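Local coordinates for protein tapirin (Caldicellulosiruptor hydrothermalis, PDB 6N2C) that probably binds cellulose through its C-terminal beta-helix domain, and so probably attaches this thermophilic bacterium to plant biomass, at residues P171-F183 with T448-P462. Numbering follows the deposited sequence. Where two conformers were deposited one is given.
Sequences PYLLAWDSNIFDF and TIPAIIEEIKKNTFP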
loop_
_atom_site.group_PDB
_atom_site.type_symbol
_atom_site.label_atom_id
_atom_site.label_comp_id
_atom_site.label_asym_id
_atom_site.label_seq_id
_atom_site.Cartn_x
_atom_site.Cartn_y
_atom_site.Cartn_z
ATOM N N PRO A 171 -0.607 -17.258 -9.660
ATOM C CA PRO A 171 -0.529 -16.443 -8.378
ATOM C C PRO A 171 0.901 -16.087 -7.943
ATOM O O PRO A 171 1.115 -15.105 -7.237
ATOM C CB PRO A 171 -1.162 -17.368 -7.318
ATOM C CG PRO A 171 -2.066 -18.276 -8.099
ATOM C CD PRO A 171 -1.499 -18.427 -9.497
ATOM N N TYR A 172 1.872 -16.909 -8.357
ATOM C CA TYR A 172 3.265 -16.629 -8.061
ATOM C C TYR A 172 3.654 -15.377 -8.819
ATOM O O TYR A 172 4.473 -14.553 -8.312
ATOM C CB TYR A 172 4.152 -17.798 -8.468
ATOM C CG TYR A 172 5.501 -17.806 -7.813
ATOM C CD1 TYR A 172 5.697 -17.358 -6.463
ATOM C CD2 TYR A 172 6.607 -18.251 -8.544
ATOM C CE1 TYR A 172 6.937 -17.352 -5.887
ATOM C CE2 TYR A 172 7.864 -18.233 -7.995
ATOM C CZ TYR A 172 8.057 -17.821 -6.676
ATOM O OH TYR A 172 9.311 -17.815 -6.147
ATOM N N LEU A 173 3.095 -15.198 -10.016
ATOM C CA LEU A 173 3.461 -14.052 -10.874
ATOM C C LEU A 173 2.638 -12.748 -10.732
ATOM O O LEU A 173 2.710 -11.816 -11.552
ATOM C CB LEU A 173 3.507 -14.478 -12.338
ATOM C CG LEU A 173 4.487 -15.640 -12.586
ATOM C CD1 LEU A 173 4.407 -15.903 -14.094
ATOM C CD2 LEU A 173 5.892 -15.297 -12.185
ATOM N N LEU A 174 1.815 -12.702 -9.695
ATOM C CA LEU A 174 0.986 -11.534 -9.462
ATOM C C LEU A 174 1.905 -10.330 -9.350
ATOM O O LEU A 174 2.864 -10.374 -8.569
ATOM C CB LEU A 174 0.266 -11.715 -8.121
ATOM C CG LEU A 174 -0.638 -10.495 -7.709
ATOM C CD1 LEU A 174 -1.665 -10.144 -8.768
ATOM C CD2 LEU A 174 -1.275 -10.898 -6.423
ATOM N N ALA A 175 1.609 -9.334 -10.162
ATOM C CA ALA A 175 2.321 -8.031 -10.133
ATOM C C ALA A 175 3.780 -8.141 -10.499
ATOM O O ALA A 175 4.560 -7.269 -10.224
ATOM C CB ALA A 175 2.139 -7.260 -8.818
ATOM N N TRP A 176 4.179 -9.225 -11.172
ATOM C CA TRP A 176 5.558 -9.287 -11.633
ATOM C C TRP A 176 5.836 -8.203 -12.637
ATOM O O TRP A 176 5.086 -8.037 -13.559
ATOM C CB TRP A 176 5.842 -10.651 -12.270
ATOM C CG TRP A 176 7.330 -10.657 -12.694
ATOM C CD1 TRP A 176 7.866 -10.212 -13.885
ATOM C CD2 TRP A 176 8.395 -10.997 -11.870
ATOM N NE1 TRP A 176 9.233 -10.297 -13.816
ATOM C CE2 TRP A 176 9.583 -10.778 -12.588
ATOM C CE3 TRP A 176 8.486 -11.493 -10.548
ATOM C CZ2 TRP A 176 10.825 -10.987 -12.026
ATOM C CZ3 TRP A 176 9.710 -11.730 -9.999
ATOM C CH2 TRP A 176 10.898 -11.486 -10.766
ATOM N N ASP A 177 6.890 -7.409 -12.453
ATOM C CA ASP A 177 7.155 -6.304 -13.398
ATOM C C ASP A 177 8.698 -6.238 -13.509
ATOM O O ASP A 177 9.371 -5.778 -12.594
ATOM C CB ASP A 177 6.597 -4.953 -12.879
ATOM C CG ASP A 177 6.831 -3.819 -13.829
ATOM O OD1 ASP A 177 7.581 -3.976 -14.838
ATOM O OD2 ASP A 177 6.289 -2.702 -13.572
ATOM N N SER A 178 9.255 -6.730 -14.601
ATOM C CA SER A 178 10.725 -6.731 -14.725
ATOM C C SER A 178 11.352 -5.356 -14.740
ATOM O O SER A 178 12.538 -5.225 -14.418
ATOM C CB SER A 178 11.193 -7.559 -15.962
ATOM O OG SER A 178 10.767 -8.919 -15.902
ATOM N N ASN A 179 10.605 -4.312 -15.083
ATOM C CA ASN A 179 11.106 -2.939 -14.952
ATOM C C ASN A 179 11.440 -2.524 -13.502
ATOM O O ASN A 179 12.174 -1.582 -13.320
ATOM C CB ASN A 179 10.182 -1.862 -15.424
ATOM C CG ASN A 179 9.886 -1.909 -16.915
ATOM O OD1 ASN A 179 8.731 -1.691 -17.291
ATOM N ND2 ASN A 179 10.836 -2.129 -17.724
ATOM N N ILE A 180 10.927 -3.216 -12.502
ATOM C CA ILE A 180 11.341 -2.969 -11.111
ATOM C C ILE A 180 12.878 -3.010 -10.952
ATOM O O ILE A 180 13.444 -2.328 -10.106
ATOM C CB ILE A 180 10.535 -3.859 -10.144
ATOM C CG1 ILE A 180 9.120 -3.232 -9.983
ATOM C CG2 ILE A 180 11.172 -3.957 -8.795
ATOM C CD1 ILE A 180 8.078 -4.222 -9.415
ATOM N N PHE A 181 13.527 -3.879 -11.764
ATOM C CA PHE A 181 14.967 -4.090 -11.647
ATOM C C PHE A 181 15.738 -3.261 -12.629
ATOM O O PHE A 181 16.970 -3.363 -12.644
ATOM C CB PHE A 181 15.279 -5.551 -11.909
ATOM C CG PHE A 181 14.513 -6.461 -11.004
ATOM C CD1 PHE A 181 14.879 -6.654 -9.705
ATOM C CD2 PHE A 181 13.319 -7.041 -11.456
ATOM C CE1 PHE A 181 14.113 -7.450 -8.884
ATOM C CE2 PHE A 181 12.579 -7.844 -10.647
ATOM C CZ PHE A 181 12.962 -8.046 -9.354
ATOM N N ASP A 182 15.059 -2.412 -13.381
ATOM C CA ASP A 182 15.684 -1.486 -14.313
ATOM C C ASP A 182 15.600 -0.057 -13.816
ATOM O O ASP A 182 14.546 0.644 -13.956
ATOM C CB ASP A 182 15.036 -1.638 -15.660
ATOM C CG ASP A 182 15.656 -0.771 -16.737
ATOM O OD1 ASP A 182 16.348 0.199 -16.423
ATOM O OD2 ASP A 182 15.320 -1.052 -17.974
ATOM N N PHE A 183 16.749 0.432 -13.304
ATOM C CA PHE A 183 16.729 1.777 -12.714
ATOM C C PHE A 183 16.700 2.916 -13.681
ATOM O O PHE A 183 16.765 4.086 -13.272
ATOM C CB PHE A 183 17.718 1.859 -11.522
ATOM C CG PHE A 183 17.233 1.113 -10.348
ATOM C CD1 PHE A 183 16.407 1.755 -9.425
ATOM C CD2 PHE A 183 17.415 -0.266 -10.286
ATOM C CE1 PHE A 183 15.832 1.013 -8.418
ATOM C CE2 PHE A 183 16.886 -1.000 -9.255
ATOM C CZ PHE A 183 16.032 -0.300 -8.339
ATOM N N THR A 448 -0.066 -17.800 -2.074
ATOM C CA THR A 448 1.375 -17.769 -1.997
ATOM C C THR A 448 1.870 -16.298 -2.077
ATOM O O THR A 448 1.236 -15.422 -2.691
ATOM C CB THR A 448 2.072 -18.625 -3.087
ATOM O OG1 THR A 448 3.440 -18.729 -2.729
ATOM C CG2 THR A 448 1.943 -18.026 -4.503
ATOM N N ILE A 449 3.000 -16.080 -1.452
ATOM C CA ILE A 449 3.694 -14.761 -1.535
ATOM C C ILE A 449 4.191 -14.563 -2.986
ATOM O O ILE A 449 4.882 -15.468 -3.551
ATOM C CB ILE A 449 4.880 -14.680 -0.633
ATOM C CG1 ILE A 449 4.503 -14.887 0.824
ATOM C CG2 ILE A 449 5.604 -13.366 -0.841
ATOM C CD1 ILE A 449 3.288 -14.111 1.261
ATOM N N PRO A 450 3.807 -13.450 -3.632
ATOM C CA PRO A 450 4.194 -13.208 -5.003
ATOM C C PRO A 450 5.712 -13.154 -5.129
ATOM O O PRO A 450 6.414 -12.637 -4.276
ATOM C CB PRO A 450 3.583 -11.849 -5.308
ATOM C CG PRO A 450 2.342 -11.823 -4.472
ATOM C CD PRO A 450 2.932 -12.365 -3.177
ATOM N N ALA A 451 6.183 -13.700 -6.245
ATOM C CA ALA A 451 7.600 -13.768 -6.533
ATOM C C ALA A 451 8.236 -12.412 -6.562
ATOM O O ALA A 451 9.313 -12.262 -6.019
ATOM C CB ALA A 451 7.863 -14.466 -7.866
ATOM N N ILE A 452 7.523 -11.447 -7.083
ATOM C CA ILE A 452 8.045 -10.078 -7.116
ATOM C C ILE A 452 8.363 -9.567 -5.716
ATOM O O ILE A 452 9.381 -8.877 -5.513
ATOM C CB ILE A 452 7.163 -9.117 -7.928
ATOM C CG1 ILE A 452 7.830 -7.828 -8.280
ATOM C CG2 ILE A 452 5.885 -8.793 -7.157
ATOM C CD1 ILE A 452 9.072 -7.930 -9.101
ATOM N N ILE A 453 7.520 -9.881 -4.717
ATOM C CA ILE A 453 7.779 -9.451 -3.358
ATOM C C ILE A 453 8.954 -10.178 -2.740
ATOM O O ILE A 453 9.791 -9.565 -2.059
ATOM C CB ILE A 453 6.506 -9.656 -2.447
ATOM C CG1 ILE A 453 5.327 -8.859 -2.995
ATOM C CG2 ILE A 453 6.841 -9.414 -0.968
ATOM C CD1 ILE A 453 5.439 -7.348 -2.961
ATOM N N GLU A 454 9.072 -11.490 -3.001
ATOM C CA GLU A 454 10.212 -12.251 -2.583
ATOM C C GLU A 454 11.494 -11.610 -3.065
ATOM O O GLU A 454 12.454 -11.437 -2.241
ATOM C CB GLU A 454 10.156 -13.689 -3.065
ATOM C CG GLU A 454 9.117 -14.492 -2.371
ATOM C CD GLU A 454 8.944 -15.914 -2.968
ATOM O OE1 GLU A 454 9.766 -16.332 -3.864
ATOM O OE2 GLU A 454 7.899 -16.539 -2.596
ATOM N N GLU A 455 11.491 -11.213 -4.316
ATOM C CA GLU A 455 12.743 -10.650 -4.918
ATOM C C GLU A 455 13.040 -9.270 -4.357
ATOM O O GLU A 455 14.184 -8.958 -4.027
ATOM C CB GLU A 455 12.671 -10.617 -6.433
ATOM C CG GLU A 455 12.496 -11.968 -7.083
ATOM C CD GLU A 455 13.720 -12.888 -6.758
ATOM O OE1 GLU A 455 13.518 -14.030 -6.245
ATOM O OE2 GLU A 455 14.828 -12.348 -6.851
ATOM N N ILE A 456 12.018 -8.434 -4.170
ATOM C CA ILE A 456 12.243 -7.101 -3.572
ATOM C C ILE A 456 12.825 -7.190 -2.172
ATOM O O ILE A 456 13.605 -6.351 -1.716
ATOM C CB ILE A 456 10.922 -6.338 -3.605
ATOM C CG1 ILE A 456 10.734 -5.801 -5.033
ATOM C CG2 ILE A 456 10.871 -5.208 -2.582
ATOM C CD1 ILE A 456 9.237 -5.469 -5.195
ATOM N N LYS A 457 12.402 -8.213 -1.418
ATOM C CA LYS A 457 12.825 -8.329 -0.063
ATOM C C LYS A 457 14.190 -8.930 0.095
ATOM O O LYS A 457 14.743 -8.844 1.203
ATOM C CB LYS A 457 11.779 -9.163 0.728
ATOM C CG LYS A 457 10.515 -8.359 1.005
ATOM C CD LYS A 457 9.321 -9.148 1.645
ATOM C CE LYS A 457 9.498 -9.392 3.104
ATOM N NZ LYS A 457 8.311 -10.103 3.726
ATOM N N LYS A 458 14.721 -9.554 -0.948
ATOM C CA LYS A 458 16.063 -10.143 -0.889
ATOM C C LYS A 458 17.088 -9.045 -0.823
ATOM O O LYS A 458 16.866 -7.933 -1.333
ATOM C CB LYS A 458 16.380 -11.037 -2.101
ATOM C CG LYS A 458 15.760 -12.405 -2.072
ATOM C CD LYS A 458 16.050 -13.190 -3.356
ATOM C CE LYS A 458 15.048 -14.335 -3.462
ATOM N NZ LYS A 458 15.471 -15.380 -4.414
ATOM N N ASN A 459 18.243 -9.386 -0.250
ATOM C CA ASN A 459 19.309 -8.421 -0.038
ATOM C C ASN A 459 19.965 -7.990 -1.376
ATOM O O ASN A 459 20.709 -7.042 -1.405
ATOM C CB ASN A 459 20.382 -8.986 0.909
ATOM C CG ASN A 459 19.806 -9.515 2.213
ATOM O OD1 ASN A 459 18.987 -8.868 2.834
ATOM N ND2 ASN A 459 20.268 -10.708 2.638
ATOM N N THR A 460 19.705 -8.696 -2.461
ATOM C CA THR A 460 20.100 -8.267 -3.761
ATOM C C THR A 460 19.371 -6.998 -4.223
ATOM O O THR A 460 19.859 -6.316 -5.119
ATOM C CB THR A 460 19.873 -9.376 -4.812
ATOM O OG1 THR A 460 18.563 -9.950 -4.675
ATOM C CG2 THR A 460 20.886 -10.497 -4.667
ATOM N N PHE A 461 18.211 -6.673 -3.633
ATOM C CA PHE A 461 17.481 -5.508 -4.170
ATOM C C PHE A 461 17.631 -4.323 -3.294
ATOM O O PHE A 461 17.296 -4.389 -2.112
ATOM C CB PHE A 461 15.983 -5.858 -4.325
ATOM C CG PHE A 461 15.211 -4.770 -4.989
ATOM C CD1 PHE A 461 15.144 -4.679 -6.389
ATOM C CD2 PHE A 461 14.517 -3.823 -4.235
ATOM C CE1 PHE A 461 14.466 -3.657 -6.985
ATOM C CE2 PHE A 461 13.794 -2.825 -4.872
ATOM C CZ PHE A 461 13.755 -2.710 -6.225
ATOM N N PRO A 462 18.062 -3.186 -3.810
ATOM C CA PRO A 462 18.213 -2.838 -5.227
ATOM C C PRO A 462 19.672 -2.878 -5.732
ATOM O O PRO A 462 19.948 -2.568 -6.913
ATOM C CB PRO A 462 17.672 -1.435 -5.225
ATOM C CG PRO A 462 18.177 -0.840 -3.931
ATOM C CD PRO A 462 17.991 -1.990 -2.968
HETATM O O HOH W 1 -0.425 -14.411 -5.323
HETATM O O HOH W 2 5.215 -11.893 -8.797
#
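Tyr172 and Pro450 bring the loop 171-183 within 4.7 Å (CA to CA) of the start of helix 451-457, whose first turn is tied to that loop by a nearly straight bond, Ala451 N donating to Tyr172 O at 2.8 Å. A water donates to Tyr172 O and Leu174 O and accepts from Ile452 N, so two amides of the first helical turn find acceptors in the loop, one directly and one through water. The Tyr172 ring covers Ala451, swung there by a chi1 of -161° that sets CG opposite the backbone N, and Ala451 CB sits above the ring centre in a CH-pi contact, 3.6 Å from the centroid. Tyr172 OH then donates to Glu454 OE1 at 2.8 Å, on the syn side of a carboxylate turned 57° from the ring. A phenylalanine in place of Tyr172 could still cover Ala451 but would probably leave Glu454 OE1 without this donor and its carboxylate freer to turn. Trp176 takes Ile452 CD1 over one face of its six-membered ring and meets Glu455 CG at its edge. Ile452 CG1 and CD1 also meet Ile180 CD1 tip to tip, and Ile452 CD1 touches Phe181 CE2 at 3.8 Å. Farther along, Phe181, Phe183 and Phe461 form an aromatic cluster; the ring planes of Phe461 and Phe181 stand at 87°, Phe461 CE1 lies 3.8 Å from Ile180 CG2, and Phe183 CZ rests on Pro462 CB, just after a cis peptide bond. Beneath, Leu252 of strand 252-255 receives Ile452 and Ile180, and Ile233 of strand 231-234 receives Ile180 and Phe461. On this flank of the beta-helix, apolar burial holds most of the contact, while the direct and water-borne bonds serve helix-start amides that have no acceptor within the helix, fixing that end against the loop preceding strand 186-190.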